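Local atomic coordinates of putative aminooxidase (Propionibacterium acnes, PDB entry 2BA9), a protein that isomerises polyunsaturated fatty acid to conjugated linoleic acid with a bound FAD, in a fold shared with flavin-containing amine oxidoreductases. Residues H52-E57 / P321-T326; D264-E269 / G392-F397; T293-V298 / V312-W317. All coordinates share one frame; numbering follows the deposited sequence.

Contact 1: residues H52-E57 / P321-T326; sequences HGRRYE and PHQIIT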
# COMPACT_ATOMS: atom_id res chain seq x y z
N HIS A 52 -3.31 -23.32 -11.90
CA HIS A 52 -3.29 -23.84 -13.27
C HIS A 52 -2.15 -23.26 -14.12
O HIS A 52 -2.38 -22.72 -15.19
CB HIS A 52 -4.66 -23.61 -13.95
CG HIS A 52 -5.74 -24.55 -13.50
ND1 HIS A 52 -6.97 -24.62 -14.12
CD2 HIS A 52 -5.76 -25.48 -12.51
CE1 HIS A 52 -7.72 -25.52 -13.51
NE2 HIS A 52 -7.01 -26.07 -12.54
N GLY A 53 -0.92 -23.37 -13.61
CA GLY A 53 0.27 -23.03 -14.39
C GLY A 53 0.63 -21.55 -14.49
O GLY A 53 1.61 -21.20 -15.14
N ARG A 54 -0.15 -20.69 -13.85
CA ARG A 54 0.09 -19.24 -13.91
C ARG A 54 -0.20 -18.65 -12.54
O ARG A 54 -0.88 -19.26 -11.72
CB ARG A 54 -0.80 -18.57 -14.98
CG ARG A 54 -0.56 -19.09 -16.41
CD ARG A 54 -1.10 -18.17 -17.50
NE ARG A 54 -2.48 -18.49 -17.85
CZ ARG A 54 -3.12 -18.03 -18.93
NH1 ARG A 54 -2.51 -17.23 -19.81
NH2 ARG A 54 -4.38 -18.40 -19.14
N ARG A 55 0.33 -17.46 -12.31
CA ARG A 55 0.19 -16.82 -11.02
C ARG A 55 -0.89 -15.75 -11.05
O ARG A 55 -0.99 -14.97 -12.00
CB ARG A 55 1.52 -16.22 -10.56
CG ARG A 55 2.65 -17.25 -10.46
CD ARG A 55 3.99 -16.64 -10.17
NE ARG A 55 4.13 -16.23 -8.77
CZ ARG A 55 5.28 -15.84 -8.21
NH1 ARG A 55 6.41 -15.80 -8.92
NH2 ARG A 55 5.31 -15.51 -6.93
N TYR A 56 -1.67 -15.70 -9.99
CA TYR A 56 -2.64 -14.63 -9.82
C TYR A 56 -2.19 -13.76 -8.65
O TYR A 56 -1.26 -14.11 -7.92
CB TYR A 56 -4.04 -15.19 -9.60
CG TYR A 56 -4.21 -16.06 -8.38
CD1 TYR A 56 -4.71 -15.54 -7.20
CD2 TYR A 56 -3.88 -17.41 -8.42
CE1 TYR A 56 -4.90 -16.34 -6.08
CE2 TYR A 56 -4.06 -18.22 -7.30
CZ TYR A 56 -4.56 -17.67 -6.14
OH TYR A 56 -4.73 -18.47 -5.03
N GLU A 57 -2.85 -12.61 -8.50
CA GLU A 57 -2.46 -11.64 -7.50
C GLU A 57 -3.49 -11.64 -6.38
O GLU A 57 -4.69 -11.41 -6.59
CB GLU A 57 -2.34 -10.24 -8.12
CG GLU A 57 -1.34 -10.08 -9.28
CD GLU A 57 0.13 -9.96 -8.84
OE1 GLU A 57 0.50 -10.54 -7.79
OE2 GLU A 57 0.91 -9.27 -9.55
N PRO A 321 -11.28 -18.77 -19.47
CA PRO A 321 -12.45 -18.47 -18.64
C PRO A 321 -12.55 -19.23 -17.33
O PRO A 321 -13.51 -19.03 -16.57
CB PRO A 321 -13.64 -18.85 -19.53
CG PRO A 321 -13.08 -19.22 -20.85
CD PRO A 321 -11.64 -19.55 -20.67
N HIS A 322 -11.58 -20.10 -17.09
CA HIS A 322 -11.52 -20.89 -15.87
C HIS A 322 -10.40 -20.41 -14.96
O HIS A 322 -10.04 -21.10 -14.00
CB HIS A 322 -11.34 -22.37 -16.21
CG HIS A 322 -12.37 -22.90 -17.15
ND1 HIS A 322 -13.72 -22.83 -16.88
CD2 HIS A 322 -12.26 -23.50 -18.36
CE1 HIS A 322 -14.40 -23.35 -17.88
NE2 HIS A 322 -13.54 -23.78 -18.79
N GLN A 323 -9.86 -19.22 -15.25
CA GLN A 323 -8.83 -18.60 -14.40
C GLN A 323 -9.43 -17.69 -13.32
O GLN A 323 -10.64 -17.42 -13.31
CB GLN A 323 -7.81 -17.80 -15.24
CG GLN A 323 -6.55 -18.58 -15.59
CD GLN A 323 -5.69 -18.92 -14.38
OE1 GLN A 323 -5.84 -18.33 -13.30
NE2 GLN A 323 -4.76 -19.88 -14.55
N ILE A 324 -8.56 -17.22 -12.42
CA ILE A 324 -8.98 -16.46 -11.25
C ILE A 324 -9.36 -15.02 -11.56
O ILE A 324 -8.65 -14.32 -12.30
CB ILE A 324 -7.88 -16.46 -10.16
CG1 ILE A 324 -7.61 -17.89 -9.65
CG2 ILE A 324 -8.27 -15.60 -8.96
CD1 ILE A 324 -8.83 -18.55 -9.02
N ILE A 325 -10.48 -14.61 -10.99
CA ILE A 325 -10.93 -13.22 -11.00
C ILE A 325 -10.97 -12.83 -9.54
O ILE A 325 -11.66 -13.47 -8.74
CB ILE A 325 -12.36 -13.09 -11.59
CG1 ILE A 325 -12.40 -13.58 -13.04
CG2 ILE A 325 -12.87 -11.68 -11.43
CD1 ILE A 325 -11.73 -12.68 -14.08
N THR A 326 -10.22 -11.80 -9.16
CA THR A 326 -10.18 -11.39 -7.76
C THR A 326 -11.14 -10.21 -7.56
O THR A 326 -11.32 -9.37 -8.45
CB THR A 326 -8.73 -11.04 -7.27
OG1 THR A 326 -8.09 -10.15 -8.19
CG2 THR A 326 -7.88 -12.31 -7.11
O HOH W 1 -3.47 -17.51 -12.26
O HOH W 2 -4.67 -20.83 -17.34
O HOH W 3 -5.66 -11.94 -9.36
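Y56 and I324 meet where the end of a two-stranded hairpin, strands 50-51 and 54-55, comes up beside strand 325-330 of the mixed sheet in this amine-oxidase-like flavoprotein. The two run in roughly the same direction, yet no direct hydrogen bond joins them; side chains and three waters make the junction. The tight part is apolar. Y56 has its CG between the backbone N and the carbonyl carbon (chi1 61°), which puts the root of the ring beside I324 CB. I324 CG1 sits over one face of the ring in a CH-pi contact, 4.2 Å from the ring centroid of Y56 and shifted toward the rim. I324 CG2 packs at CD1 of the same ring. A285 of strand 277-288 and I363 of strand 359-373 close round this pair, and the Y56 hydroxyl is hydrogen-bonded to E364.

Toward H52 the fit is looser and wet. The Q323 side chain bends at chi2 (-66°), and its OE1 accepts from the backbone N of I324 at 3.1 Å, which helps fix the turn of the amide. OE1 also takes a bond from water 1, 2.7 Å away, which donates weakly to R54 O. On the other amide atom, NE2 gives one bond to Y51 O and another to water 2, which also accepts from R54 NH2. The R54 guanidinium and the Q323 amide lie 79° apart in plane, and R54 NH2 comes to 4.2 Å from Q323 CG; D319 pairs with R54 NH1, and the W317 ring makes a cation-pi contact with R54. H52, exposed, adds just its CB and O near NE2.

At the far end, water 3 accepts from E57 N and bonds T326 OG1, itself hydrogen-bonded to the Y328 hydroxyl, while T326 CG2 lies 3.4 Å from E57 O.

Contact 2: residues D264-E269 / G392-F397; sequences DADDDE and GRRNTF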
# COMPACT_ATOMS: atom_id res chain seq x y z
N ASP A 264 10.02 -3.26 24.53
CA ASP A 264 10.10 -2.31 25.65
C ASP A 264 9.78 -0.90 25.12
O ASP A 264 10.57 0.03 25.27
CB ASP A 264 11.51 -2.33 26.28
CG ASP A 264 12.62 -2.04 25.27
OD1 ASP A 264 12.34 -1.97 24.06
OD2 ASP A 264 13.79 -1.91 25.68
N ALA A 265 8.62 -0.77 24.48
CA ALA A 265 8.21 0.49 23.88
C ALA A 265 8.23 1.61 24.92
O ALA A 265 7.77 1.42 26.06
CB ALA A 265 6.82 0.36 23.28
N ASP A 266 8.76 2.76 24.55
CA ASP A 266 8.77 3.88 25.47
C ASP A 266 7.45 4.67 25.41
O ASP A 266 6.53 4.35 24.64
CB ASP A 266 10.02 4.76 25.29
CG ASP A 266 10.04 5.55 24.00
OD1 ASP A 266 8.98 5.82 23.40
OD2 ASP A 266 11.15 5.94 23.61
N ASP A 267 7.35 5.68 26.27
CA ASP A 267 6.13 6.47 26.45
C ASP A 267 5.61 7.03 25.13
O ASP A 267 4.39 7.06 24.89
CB ASP A 267 6.37 7.63 27.44
CG ASP A 267 6.36 7.19 28.89
OD1 ASP A 267 5.72 6.16 29.19
OD2 ASP A 267 6.95 7.89 29.76
N ASP A 268 6.54 7.46 24.28
CA ASP A 268 6.21 8.09 23.00
C ASP A 268 5.76 7.06 21.97
O ASP A 268 4.85 7.32 21.18
CB ASP A 268 7.41 8.87 22.47
CG ASP A 268 7.63 10.18 23.21
OD1 ASP A 268 6.69 10.71 23.82
OD2 ASP A 268 8.76 10.69 23.17
N GLU A 269 6.42 5.91 21.98
CA GLU A 269 6.06 4.84 21.08
C GLU A 269 4.63 4.38 21.38
O GLU A 269 3.80 4.38 20.48
CB GLU A 269 7.08 3.70 21.17
CG GLU A 269 8.41 4.07 20.54
CD GLU A 269 9.46 2.98 20.64
OE1 GLU A 269 9.55 2.32 21.71
OE2 GLU A 269 10.21 2.78 19.66
N GLY A 392 16.20 7.09 15.05
CA GLY A 392 17.50 6.78 15.63
C GLY A 392 17.52 6.65 17.14
O GLY A 392 18.55 6.26 17.71
N ARG A 393 16.40 6.97 17.80
CA ARG A 393 16.29 6.84 19.26
C ARG A 393 16.50 5.41 19.71
O ARG A 393 15.75 4.51 19.31
CB ARG A 393 14.94 7.33 19.78
CG ARG A 393 14.83 7.27 21.31
CD ARG A 393 13.45 7.58 21.83
NE ARG A 393 13.02 8.94 21.52
CZ ARG A 393 11.91 9.51 21.99
NH1 ARG A 393 11.10 8.85 22.82
NH2 ARG A 393 11.61 10.74 21.62
N ARG A 394 17.50 5.23 20.58
CA ARG A 394 17.94 3.91 21.03
C ARG A 394 18.16 2.99 19.84
O ARG A 394 17.71 1.84 19.84
CB ARG A 394 16.95 3.32 22.03
CG ARG A 394 17.04 3.99 23.40
CD ARG A 394 15.74 3.86 24.15
NE ARG A 394 15.59 2.55 24.78
CZ ARG A 394 14.44 1.92 24.96
NH1 ARG A 394 13.29 2.43 24.55
NH2 ARG A 394 14.43 0.74 25.57
N ASN A 395 18.83 3.54 18.83
CA ASN A 395 19.24 2.81 17.64
C ASN A 395 18.09 2.12 16.90
O ASN A 395 18.28 1.10 16.25
CB ASN A 395 20.32 1.79 18.00
CG ASN A 395 21.46 2.42 18.76
OD1 ASN A 395 21.93 3.49 18.39
ND2 ASN A 395 21.91 1.76 19.82
N THR A 396 16.90 2.72 17.02
CA THR A 396 15.71 2.21 16.37
C THR A 396 15.28 3.20 15.31
O THR A 396 15.16 4.40 15.60
CB THR A 396 14.56 2.05 17.37
OG1 THR A 396 15.00 1.21 18.45
CG2 THR A 396 13.35 1.43 16.69
N PHE A 397 15.04 2.70 14.10
CA PHE A 397 14.56 3.51 12.99
C PHE A 397 13.20 2.99 12.53
O PHE A 397 12.90 1.80 12.66
CB PHE A 397 15.58 3.53 11.86
CG PHE A 397 16.88 4.19 12.23
CD1 PHE A 397 17.06 5.56 12.02
CD2 PHE A 397 17.91 3.45 12.81
CE1 PHE A 397 18.25 6.16 12.35
CE2 PHE A 397 19.10 4.06 13.16
CZ PHE A 397 19.28 5.42 12.93
O HOH W 4 12.74 4.03 22.44
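R393 and R394 reach from the turn ahead of strand 396-398 into a cluster of aspartates at the start of helix 267-273. R394 NH2 meets D264 OD2 tip to tip in a salt bridge of 2.7 Å, the carboxylate and guanidinium planes turned 56° apart. R393 works differently: its NH1 is shared between two acids, binding D266 OD2 at 3.0 Å and D268 OD2 at 3.0 Å, both oxygens lying near the guanidinium plane. NH2 adds a second bond to D268 OD2, so one oxygen takes two nitrogens end-on. D268 is used on its anti side, whereas D266 OD2 is approached from above its carboxylate plane, 41° out. CG of R393 stands anti to the backbone N (chi1 -177°), with the chain bent at chi3.

Water 4 ties the two arginine sites together, donating to D266 OD2 and accepting from R394 NH1 at 2.7 Å. The other oxygen of D266 serves the helix: OD1 accepts from E269 N at 2.9 Å, and weakly from D268 N, while E269 OE1 accepts from D266 N at 3.0 Å. D266 is thus both the N-cap, in a capping box with E269, and a partner of R393. The nearby R393 and the N-H groups at the helix start probably favour its charged form.

Beyond the charges there is little packing: the carbons that touch do so against polar atoms, R393 CD at D266 OD2 and D268 CB at R393 NH1. R231 joins the cluster, its NH1 pairing with D264 OD1 and E269 OE1 while its carbonyl takes R394 NH2. At this surface the start of helix 267-273 is thereby fastened to the turn before strand 396-398, an edge strand of the four-stranded parallel sheet, whose inner neighbour is strand 249-252.

Contact 3: residues T293-V298 / V312-W317; sequences TISGYV and VYYHRW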
# COMPACT_ATOMS: atom_id res chain seq x y z
N THR A 293 -14.86 -10.08 -19.78
CA THR A 293 -13.92 -9.85 -20.88
C THR A 293 -13.05 -8.62 -20.58
O THR A 293 -12.21 -8.23 -21.39
CB THR A 293 -14.65 -9.67 -22.23
OG1 THR A 293 -15.83 -8.87 -22.05
CG2 THR A 293 -15.09 -11.02 -22.79
N ILE A 294 -13.24 -8.04 -19.40
CA ILE A 294 -12.58 -6.81 -18.98
C ILE A 294 -12.76 -6.65 -17.45
O ILE A 294 -13.69 -7.22 -16.88
CB ILE A 294 -13.17 -5.60 -19.74
CG1 ILE A 294 -12.25 -4.38 -19.62
CG2 ILE A 294 -14.61 -5.28 -19.26
CD1 ILE A 294 -12.62 -3.27 -20.61
N SER A 295 -11.86 -5.90 -16.80
CA SER A 295 -12.01 -5.60 -15.35
C SER A 295 -13.14 -4.58 -15.14
O SER A 295 -13.51 -3.86 -16.05
CB SER A 295 -10.70 -5.08 -14.74
OG SER A 295 -9.69 -6.08 -14.73
N GLY A 296 -13.70 -4.52 -13.95
CA GLY A 296 -14.79 -3.58 -13.69
C GLY A 296 -14.65 -2.83 -12.38
O GLY A 296 -14.30 -3.42 -11.36
N TYR A 297 -14.95 -1.53 -12.42
CA TYR A 297 -15.00 -0.66 -11.25
C TYR A 297 -16.44 -0.28 -10.93
O TYR A 297 -17.31 -0.24 -11.81
CB TYR A 297 -14.20 0.63 -11.47
CG TYR A 297 -12.69 0.47 -11.39
CD1 TYR A 297 -11.95 1.01 -10.35
CD2 TYR A 297 -12.02 -0.24 -12.37
CE1 TYR A 297 -10.56 0.86 -10.31
CE2 TYR A 297 -10.65 -0.41 -12.33
CZ TYR A 297 -9.92 0.14 -11.30
OH TYR A 297 -8.55 -0.05 -11.29
N VAL A 298 -16.69 0.00 -9.65
CA VAL A 298 -18.03 0.30 -9.17
C VAL A 298 -18.01 1.49 -8.23
O VAL A 298 -18.01 1.33 -6.99
CB VAL A 298 -18.70 -0.93 -8.51
CG1 VAL A 298 -20.22 -0.73 -8.38
CG2 VAL A 298 -18.43 -2.18 -9.31
N VAL A 312 -14.43 -3.21 -7.06
CA VAL A 312 -13.69 -3.47 -8.28
C VAL A 312 -13.39 -4.95 -8.33
O VAL A 312 -13.32 -5.63 -7.30
CB VAL A 312 -12.38 -2.65 -8.36
CG1 VAL A 312 -11.50 -2.94 -7.15
CG2 VAL A 312 -11.62 -2.95 -9.67
N TYR A 313 -13.26 -5.48 -9.55
CA TYR A 313 -12.77 -6.84 -9.74
C TYR A 313 -11.75 -6.85 -10.86
O TYR A 313 -11.82 -6.03 -11.76
CB TYR A 313 -13.90 -7.84 -9.97
CG TYR A 313 -14.81 -7.53 -11.13
CD1 TYR A 313 -14.46 -7.87 -12.44
CD2 TYR A 313 -16.04 -6.93 -10.92
CE1 TYR A 313 -15.31 -7.59 -13.49
CE2 TYR A 313 -16.89 -6.64 -11.96
CZ TYR A 313 -16.53 -6.98 -13.25
OH TYR A 313 -17.41 -6.69 -14.30
N TYR A 314 -10.82 -7.79 -10.77
CA TYR A 314 -9.68 -7.87 -11.66
C TYR A 314 -9.74 -9.05 -12.64
O TYR A 314 -9.74 -10.21 -12.22
CB TYR A 314 -8.42 -7.95 -10.80
CG TYR A 314 -7.10 -8.10 -11.53
CD1 TYR A 314 -6.87 -7.48 -12.75
CD2 TYR A 314 -6.08 -8.82 -10.95
CE1 TYR A 314 -5.64 -7.63 -13.40
CE2 TYR A 314 -4.88 -8.97 -11.57
CZ TYR A 314 -4.65 -8.38 -12.80
OH TYR A 314 -3.43 -8.53 -13.38
N HIS A 315 -9.81 -8.71 -13.93
CA HIS A 315 -9.71 -9.64 -15.06
C HIS A 315 -8.25 -9.73 -15.53
O HIS A 315 -7.73 -8.81 -16.15
CB HIS A 315 -10.61 -9.12 -16.20
CG HIS A 315 -10.68 -10.00 -17.42
ND1 HIS A 315 -10.08 -9.66 -18.61
CD2 HIS A 315 -11.32 -11.17 -17.65
CE1 HIS A 315 -10.33 -10.60 -19.52
NE2 HIS A 315 -11.08 -11.53 -18.96
N ARG A 316 -7.58 -10.85 -15.26
CA ARG A 316 -6.12 -10.95 -15.44
C ARG A 316 -5.68 -11.73 -16.68
O ARG A 316 -4.91 -11.22 -17.52
CB ARG A 316 -5.48 -11.57 -14.19
CG ARG A 316 -3.95 -11.79 -14.27
CD ARG A 316 -3.37 -11.93 -12.86
NE ARG A 316 -1.97 -12.35 -12.80
CZ ARG A 316 -0.91 -11.54 -12.88
NH1 ARG A 316 -1.06 -10.24 -13.10
NH2 ARG A 316 0.31 -12.03 -12.76
N TRP A 317 -6.15 -12.97 -16.78
CA TRP A 317 -5.82 -13.84 -17.90
C TRP A 317 -7.02 -13.91 -18.83
O TRP A 317 -7.98 -14.62 -18.55
CB TRP A 317 -5.45 -15.24 -17.40
CG TRP A 317 -4.28 -15.23 -16.44
CD1 TRP A 317 -4.30 -15.60 -15.12
CD2 TRP A 317 -2.94 -14.84 -16.73
NE1 TRP A 317 -3.05 -15.46 -14.58
CE2 TRP A 317 -2.20 -14.99 -15.54
CE3 TRP A 317 -2.29 -14.37 -17.88
CZ2 TRP A 317 -0.83 -14.71 -15.48
CZ3 TRP A 317 -0.93 -14.09 -17.81
CH2 TRP A 317 -0.22 -14.25 -16.61
O HOH W 5 -16.38 -6.88 -16.68
O HOH W 6 -7.69 -5.68 -16.73
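The Y297 ring carries V312 CG2 over the centre of one face, 3.7 Å from the ring centroid, in a CH-pi contact between neighbouring antiparallel strands, 295-297 and 310-315 of the mixed sheet. The Y313 ring, on the sheet face opposite to Y297 and V312, lies directly on the backbone of a glycine: G296 N is above its rim, and G296 CA stands 4.1 Å from its centroid. The H315 imidazole takes I294 N over its centre and T293 C near its rim, both from the backbone of 293-298 and on one face. At the Y314 edge comes S295 OG.

G296 and Y313 form the hydrogen-bonded pair: Y313 N gives to G296 O at 2.9 Å, and G296 N to Y313 O at 3.3 Å; Y297 and V312 form the non-hydrogen-bonded pair. Y297 OH binds a dodecaethylene glycol, probably from the crystallisation liquor. In the plane of the Y313 ring, water 5 donates to I294 O and accepts from Y313 OH at 2.6 Å. Beyond the G296-Y313 pair, S295 OG, anti to the carbonyl carbon (chi1 -66°), accepts from H315 N at 2.8 Å, with an N-H...O angle of 163°.

Contacts 1 and 3 are neighbours, their centres about 12 Å apart, and strands 310-315 and 325-330 lie side by side in the mixed sheet. They touch directly: T326 O is 2.8 Å from Y314 N, and R55 O is 2.9 Å from R316 NE, both probable hydrogen bonds. Contact 3 is nested in the chain loop that contact 1 closes. Both come near the flavin, with the E57 side chain about 7 Å and the Y297 side chain about 8 Å from FAD. Contact 2 lies across the chain's centre, about 43 Å from contact 1 and 44 Å from contact 3 between centres; its D264 side chain is about 14 Å from FAD.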